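Local coordinates for protein putative transcriptional regulator (TetR/AcrR family) (Acinetobacter sp., PDB 3KNW) that probably binds DNA as a TetR/AcrR-type transcriptional regulator, and is a mostly helical protein assembled from two copies of the chain, at residues K90-L95 and S195-L200; Q171-A176 and Q191-T196. All coordinates share one frame; numbering follows the deposited sequence.

How the contacts relate
Both contacts lie in the C-terminal, tetracycline-repressor-like part of the chain, their centres 9 Å apart, and both end on helix 187-200. Along the sequence, 90-95 on helix 87-100 comes first, 171-176 on helix 162-183 next, and the overlapping 191-196 and 195-200 last, sharing Ser195 and Thr196. Contact 1 therefore joins the last helix to one formed about a hundred residues earlier, and contact 2 joins it to its immediate predecessor. The two meet directly, Leu95 CD1 lying 3.6 Å from Tyr173 OH and Met92 CE 3.8 Å from Leu193 CD2. Both also reach the second subunit, which places them beside the dimer interface.

Contact 1: K90-L95 and S195-L200; sequences KLMNYL and STKMML
Met92, a selenomethionine, and Leu95 meet Thr196 and Leu200 where helix 87-100 runs nearly antiparallel to helix 187-200. The contact joins two helices of the TetR-like C-terminal region that lie far apart in sequence, the second being the last helix of the chain. The segment axes make an angle of 160° and approach to 11.6 Å, a wide separation bridged by side chains alone. The tight part centres on the methyl of Thr196. This CG2 stands anti to the backbone N, and Leu95 CD1 comes at Thr196 CG2 tip to tip, 3.5 Å away. The selenium of Met92 lies 3.7 Å from Thr196 CG2, so one methyl receives two hydrophobic neighbours from successive turns of the facing helix. The Met92 chain runs alongside Thr196 and Leu200, pointing the opposite way to both, with Met92 SE 4.0 Å from Leu200 CD1. Met92 gets there through bends at chi2 and chi3; the second of these (-54°) sets CE, which folds back toward Lys197.

On that side the contact slackens. Met92 CE comes no nearer than 4.2 Å to Lys197 CG, on the aliphatic stem of an exposed lysine whose ammonium makes a long, weak ion pair with Glu194. Elsewhere the packing continues: Leu95 lies on Tyr173 and Leu200 on Ile156. The neighbouring Ser195 and Met199 touch Val168 of the second subunit.

No hydrogen bond spans the two segments, and the 228 Å² buried between them comes largely from apolar groups. Thr196 OG1, beside the apolar cluster, is hydrogen-bonded to Tyr173 OH and Ala192 O. The chemistry thus implies a union of dispersion and hydrophobic packing, in which threonine presents its methyl to helix 87-100 and keeps its hydroxyl for other partners.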
loop_
_atom_site.group_PDB
_atom_site.type_symbol
_atom_site.label_atom_id
_atom_site.label_comp_id
_atom_site.label_asym_id
_atom_site.label_seq_id
_atom_site.Cartn_x
_atom_site.Cartn_y
_atom_site.Cartn_z
ATOM N N LYS A 90 4.047 20.225 -13.924
ATOM C CA LYS A 90 2.697 19.950 -13.431
ATOM C C LYS A 90 2.664 18.638 -12.642
ATOM O O LYS A 90 1.930 18.497 -11.644
ATOM C CB LYS A 90 1.712 19.873 -14.587
ATOM C CG LYS A 90 1.089 21.229 -15.003
ATOM C CD LYS A 90 0.163 21.026 -16.166
ATOM C CE LYS A 90 0.151 22.239 -17.150
ATOM N NZ LYS A 90 -0.218 21.792 -18.518
ATOM N N LEU A 91 3.477 17.685 -13.115
ATOM C CA LEU A 91 3.526 16.332 -12.591
ATOM C C LEU A 91 4.338 16.322 -11.294
ATOM O O LEU A 91 4.021 15.596 -10.361
ATOM C CB LEU A 91 4.153 15.379 -13.624
ATOM C CG LEU A 91 4.254 13.919 -13.171
ATOM C CD1 LEU A 91 2.993 13.445 -12.577
ATOM C CD2 LEU A 91 4.596 13.058 -14.293
HETATM N N MSE A 92 5.363 17.151 -11.222
HETATM C CA MSE A 92 6.169 17.238 -9.984
HETATM C C MSE A 92 5.378 17.976 -8.944
HETATM O O MSE A 92 5.423 17.658 -7.791
HETATM C CB MSE A 92 7.516 17.908 -10.223
HETATM C CG MSE A 92 8.490 17.074 -11.046
HETATM SE SE MSE A 92 8.800 15.290 -10.385
HETATM C CE MSE A 92 9.321 15.714 -8.541
ATOM N N ASN A 93 4.579 18.917 -9.368
ATOM C CA ASN A 93 3.656 19.573 -8.467
ATOM C C ASN A 93 2.698 18.644 -7.723
ATOM O O ASN A 93 2.679 18.608 -6.497
ATOM C CB ASN A 93 2.804 20.502 -9.295
ATOM C CG ASN A 93 2.993 21.858 -8.959
ATOM O OD1 ASN A 93 3.755 22.581 -9.623
ATOM N ND2 ASN A 93 2.274 22.286 -7.927
ATOM N N TYR A 94 1.870 17.953 -8.502
ATOM C CA TYR A 94 0.975 16.915 -8.009
ATOM C C TYR A 94 1.646 15.968 -7.019
ATOM O O TYR A 94 1.157 15.763 -5.925
ATOM C CB TYR A 94 0.456 16.065 -9.165
ATOM C CG TYR A 94 -0.253 14.817 -8.729
ATOM C CD1 TYR A 94 -1.474 14.879 -8.093
ATOM C CD2 TYR A 94 0.313 13.557 -8.943
ATOM C CE1 TYR A 94 -2.116 13.734 -7.692
ATOM C CE2 TYR A 94 -0.326 12.406 -8.539
ATOM C CZ TYR A 94 -1.556 12.507 -7.915
ATOM O OH TYR A 94 -2.212 11.363 -7.506
ATOM N N LEU A 95 2.754 15.403 -7.423
ATOM C CA LEU A 95 3.459 14.465 -6.599
ATOM C C LEU A 95 3.940 15.112 -5.306
ATOM O O LEU A 95 3.957 14.479 -4.222
ATOM C CB LEU A 95 4.686 13.913 -7.378
ATOM C CG LEU A 95 4.350 13.138 -8.653
ATOM C CD1 LEU A 95 5.660 12.579 -9.364
ATOM C CD2 LEU A 95 3.322 12.019 -8.398
ATOM N N SER A 195 13.765 10.308 -6.788
ATOM C CA SER A 195 13.774 9.318 -7.832
ATOM C C SER A 195 12.923 9.614 -9.073
ATOM O O SER A 195 13.351 9.291 -10.181
ATOM C CB SER A 195 13.403 7.967 -7.224
ATOM O OG SER A 195 14.615 7.395 -6.740
ATOM N N THR A 196 11.747 10.209 -8.896
ATOM C CA THR A 196 10.921 10.600 -10.009
ATOM C C THR A 196 11.680 11.556 -10.995
ATOM O O THR A 196 11.370 11.590 -12.197
ATOM C CB THR A 196 9.623 11.310 -9.531
ATOM O OG1 THR A 196 8.937 10.493 -8.571
ATOM C CG2 THR A 196 8.683 11.617 -10.725
ATOM N N LYS A 197 12.696 12.282 -10.498
ATOM C CA LYS A 197 13.472 13.168 -11.345
ATOM C C LYS A 197 14.435 12.402 -12.270
ATOM O O LYS A 197 14.439 12.652 -13.469
ATOM C CB LYS A 197 14.235 14.214 -10.517
ATOM C CG LYS A 197 13.336 15.219 -9.759
ATOM C CD LYS A 197 14.180 16.435 -9.306
ATOM C CE LYS A 197 13.707 17.027 -7.994
ATOM N NZ LYS A 197 14.745 17.969 -7.370
HETATM N N MSE A 198 15.267 11.513 -11.746
HETATM C CA MSE A 198 15.977 10.553 -12.608
HETATM C C MSE A 198 15.063 9.964 -13.697
HETATM O O MSE A 198 15.372 9.989 -14.876
HETATM C CB MSE A 198 16.537 9.366 -11.781
HETATM C CG MSE A 198 17.159 9.723 -10.403
HETATM SE SE MSE A 198 18.431 8.379 -9.645
HETATM C CE MSE A 198 19.809 9.615 -8.985
HETATM N N MSE A 199 13.920 9.433 -13.304
HETATM C CA MSE A 199 13.063 8.749 -14.254
HETATM C C MSE A 199 12.542 9.680 -15.372
HETATM O O MSE A 199 12.373 9.243 -16.483
HETATM C CB MSE A 199 11.882 8.115 -13.527
HETATM C CG MSE A 199 12.304 7.061 -12.540
HETATM SE SE MSE A 199 10.821 6.219 -11.684
HETATM C CE MSE A 199 11.861 4.955 -10.713
ATOM N N LEU A 200 12.295 10.949 -15.099
ATOM C CA LEU A 200 11.831 11.851 -16.170
ATOM C C LEU A 200 12.948 12.263 -17.149
ATOM O O LEU A 200 12.682 12.464 -18.349
ATOM C CB LEU A 200 11.094 13.069 -15.599
ATOM C CG LEU A 200 9.871 12.694 -14.747
ATOM C CD1 LEU A 200 9.227 13.933 -14.114
ATOM C CD2 LEU A 200 8.817 12.002 -15.625
#

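Contact 2: Q171-A176 and Q191-T196; sequences QMYLGA and QALEST
Tyr173 lies against Ala192 and Thr196 in an antiparallel helical hairpin, helix 162-183 followed closely by helix 187-200. The segment axes approach to 10.2 Å at 163°. Met172 and Ser195 also touch the second subunit, consistent with the helical dimer interface of TetR-family regulators.

From Tyr173 CB, whose bond from CA points neither at nor away from helix 187-200, chi1 swings CG beside the backbone N. CD1 and CD2 then lead the ring across the methyl of Ala192. Ala192 CB sits over one face, 3.9 Å from the centroid of the Tyr173 ring and 14° off the normal: a CH-pi contact displaced toward the phenol end. CE1 and CE2 flank that methyl, and Tyr173 CZ is the ring atom nearest to Ala192 CB, at 3.8 Å. At the tip, Tyr173 OH passes Leu193 CD2 at 3.5 Å. Tyr173 OH also gives its proton to Thr196 OG1, 2.6 Å away. This acceptor lies in the ring plane, at the edge, and the two side chains cross at about a right angle.

Beside the tyrosine, Met172 runs out extended until chi3 turns Met172 CE toward the other helix, 3.4 Å from Thr196 OG1. Ala176 CB closes on Ala192 CB one turn further along.

Thr196 OG1 accepts from the phenol and donates to Ala192 O at 2.7 Å. That carbonyl oxygen is gripped twice, since Thr196 N also bonds to it; the two donors approach from opposite faces of its plane, with OG1 40° above it.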
loop_
_atom_site.group_PDB
_atom_site.type_symbol
_atom_site.label_atom_id
_atom_site.label_comp_id
_atom_site.label_asym_id
_atom_site.label_seq_id
_atom_site.Cartn_x
_atom_site.Cartn_y
_atom_site.Cartn_z
ATOM N N GLN A 171 2.786 3.403 -8.750
ATOM C CA GLN A 171 3.022 2.270 -7.890
ATOM C C GLN A 171 4.051 2.600 -6.840
ATOM O O GLN A 171 3.837 2.280 -5.706
ATOM C CB GLN A 171 3.496 1.084 -8.689
ATOM C CG GLN A 171 2.356 0.375 -9.382
ATOM C CD GLN A 171 2.802 -0.673 -10.354
ATOM O OE1 GLN A 171 2.029 -1.146 -11.150
ATOM N NE2 GLN A 171 4.038 -1.034 -10.291
HETATM N N MSE A 172 5.145 3.251 -7.213
HETATM C CA MSE A 172 6.208 3.648 -6.285
HETATM C C MSE A 172 5.735 4.608 -5.275
HETATM O O MSE A 172 6.096 4.478 -4.105
HETATM C CB MSE A 172 7.393 4.236 -7.024
HETATM C CG MSE A 172 8.514 4.843 -6.132
HETATM SE SE MSE A 172 9.891 5.519 -7.330
HETATM C CE MSE A 172 9.107 7.158 -7.835
ATOM N N TYR A 173 4.848 5.540 -5.640
ATOM C CA TYR A 173 4.325 6.443 -4.600
ATOM C C TYR A 173 3.415 5.772 -3.618
ATOM O O TYR A 173 3.526 6.017 -2.427
ATOM C CB TYR A 173 3.676 7.691 -5.184
ATOM C CG TYR A 173 4.724 8.714 -5.532
ATOM C CD1 TYR A 173 5.592 8.532 -6.622
ATOM C CD2 TYR A 173 4.898 9.849 -4.770
ATOM C CE1 TYR A 173 6.535 9.477 -6.975
ATOM C CE2 TYR A 173 5.877 10.805 -5.136
ATOM C CZ TYR A 173 6.691 10.588 -6.211
ATOM O OH TYR A 173 7.663 11.531 -6.525
ATOM N N LEU A 174 2.526 4.881 -4.055
ATOM C CA LEU A 174 1.702 4.128 -3.107
ATOM C C LEU A 174 2.549 3.296 -2.146
ATOM O O LEU A 174 2.272 3.219 -0.962
ATOM C CB LEU A 174 0.810 3.193 -3.835
ATOM C CG LEU A 174 -0.368 3.806 -4.578
ATOM C CD1 LEU A 174 -0.989 2.721 -5.438
ATOM C CD2 LEU A 174 -1.359 4.385 -3.649
ATOM N N GLY A 175 3.628 2.716 -2.635
ATOM C CA GLY A 175 4.424 1.892 -1.762
ATOM C C GLY A 175 5.273 2.708 -0.774
ATOM O O GLY A 175 5.448 2.276 0.384
ATOM N N ALA A 176 5.854 3.817 -1.265
ATOM C CA ALA A 176 6.417 4.846 -0.430
ATOM C C ALA A 176 5.364 5.404 0.625
ATOM O O ALA A 176 5.688 5.591 1.787
ATOM C CB ALA A 176 6.968 6.015 -1.321
ATOM N N GLN A 191 12.236 10.139 -0.854
ATOM C CA GLN A 191 13.170 9.502 -1.810
ATOM C C GLN A 191 12.433 9.317 -3.166
ATOM O O GLN A 191 12.987 9.669 -4.191
ATOM C CB GLN A 191 13.745 8.186 -1.267
ATOM C CG GLN A 191 14.740 7.431 -2.229
ATOM C CD GLN A 191 15.801 8.360 -2.857
ATOM O OE1 GLN A 191 16.610 9.012 -2.152
ATOM N NE2 GLN A 191 15.764 8.460 -4.183
ATOM N N ALA A 192 11.183 8.843 -3.161
ATOM C CA ALA A 192 10.349 8.754 -4.364
ATOM C C ALA A 192 10.396 10.053 -5.197
ATOM O O ALA A 192 10.500 10.011 -6.431
ATOM C CB ALA A 192 8.881 8.516 -3.965
ATOM N N LEU A 193 10.253 11.189 -4.502
ATOM C CA LEU A 193 10.409 12.508 -5.131
ATOM C C LEU A 193 11.725 12.645 -5.867
ATOM O O LEU A 193 11.769 13.029 -7.015
ATOM C CB LEU A 193 10.264 13.652 -4.107
ATOM C CG LEU A 193 8.804 14.071 -3.817
ATOM C CD1 LEU A 193 8.713 15.087 -2.659
ATOM C CD2 LEU A 193 8.128 14.651 -5.101
ATOM N N GLU A 194 12.803 12.289 -5.201
ATOM C CA GLU A 194 14.132 12.486 -5.787
ATOM C C GLU A 194 14.299 11.505 -6.944
ATOM O O GLU A 194 14.811 11.842 -7.977
ATOM C CB GLU A 194 15.245 12.389 -4.714
ATOM C CG GLU A 194 16.591 12.976 -5.170
ATOM C CD GLU A 194 16.537 14.482 -5.589
ATOM O OE1 GLU A 194 17.411 14.926 -6.395
ATOM O OE2 GLU A 194 15.632 15.217 -5.093
ATOM N N SER A 195 13.765 10.308 -6.788
ATOM C CA SER A 195 13.774 9.318 -7.832
ATOM C C SER A 195 12.923 9.614 -9.073
ATOM O O SER A 195 13.351 9.291 -10.181
ATOM C CB SER A 195 13.403 7.967 -7.224
ATOM O OG SER A 195 14.615 7.395 -6.740
ATOM N N THR A 196 11.747 10.209 -8.896
ATOM C CA THR A 196 10.921 10.600 -10.009
ATOM C C THR A 196 11.680 11.556 -10.995
ATOM O O THR A 196 11.370 11.590 -12.197
ATOM C CB THR A 196 9.623 11.310 -9.531
ATOM O OG1 THR A 196 8.937 10.493 -8.571
ATOM C CG2 THR A 196 8.683 11.617 -10.725
#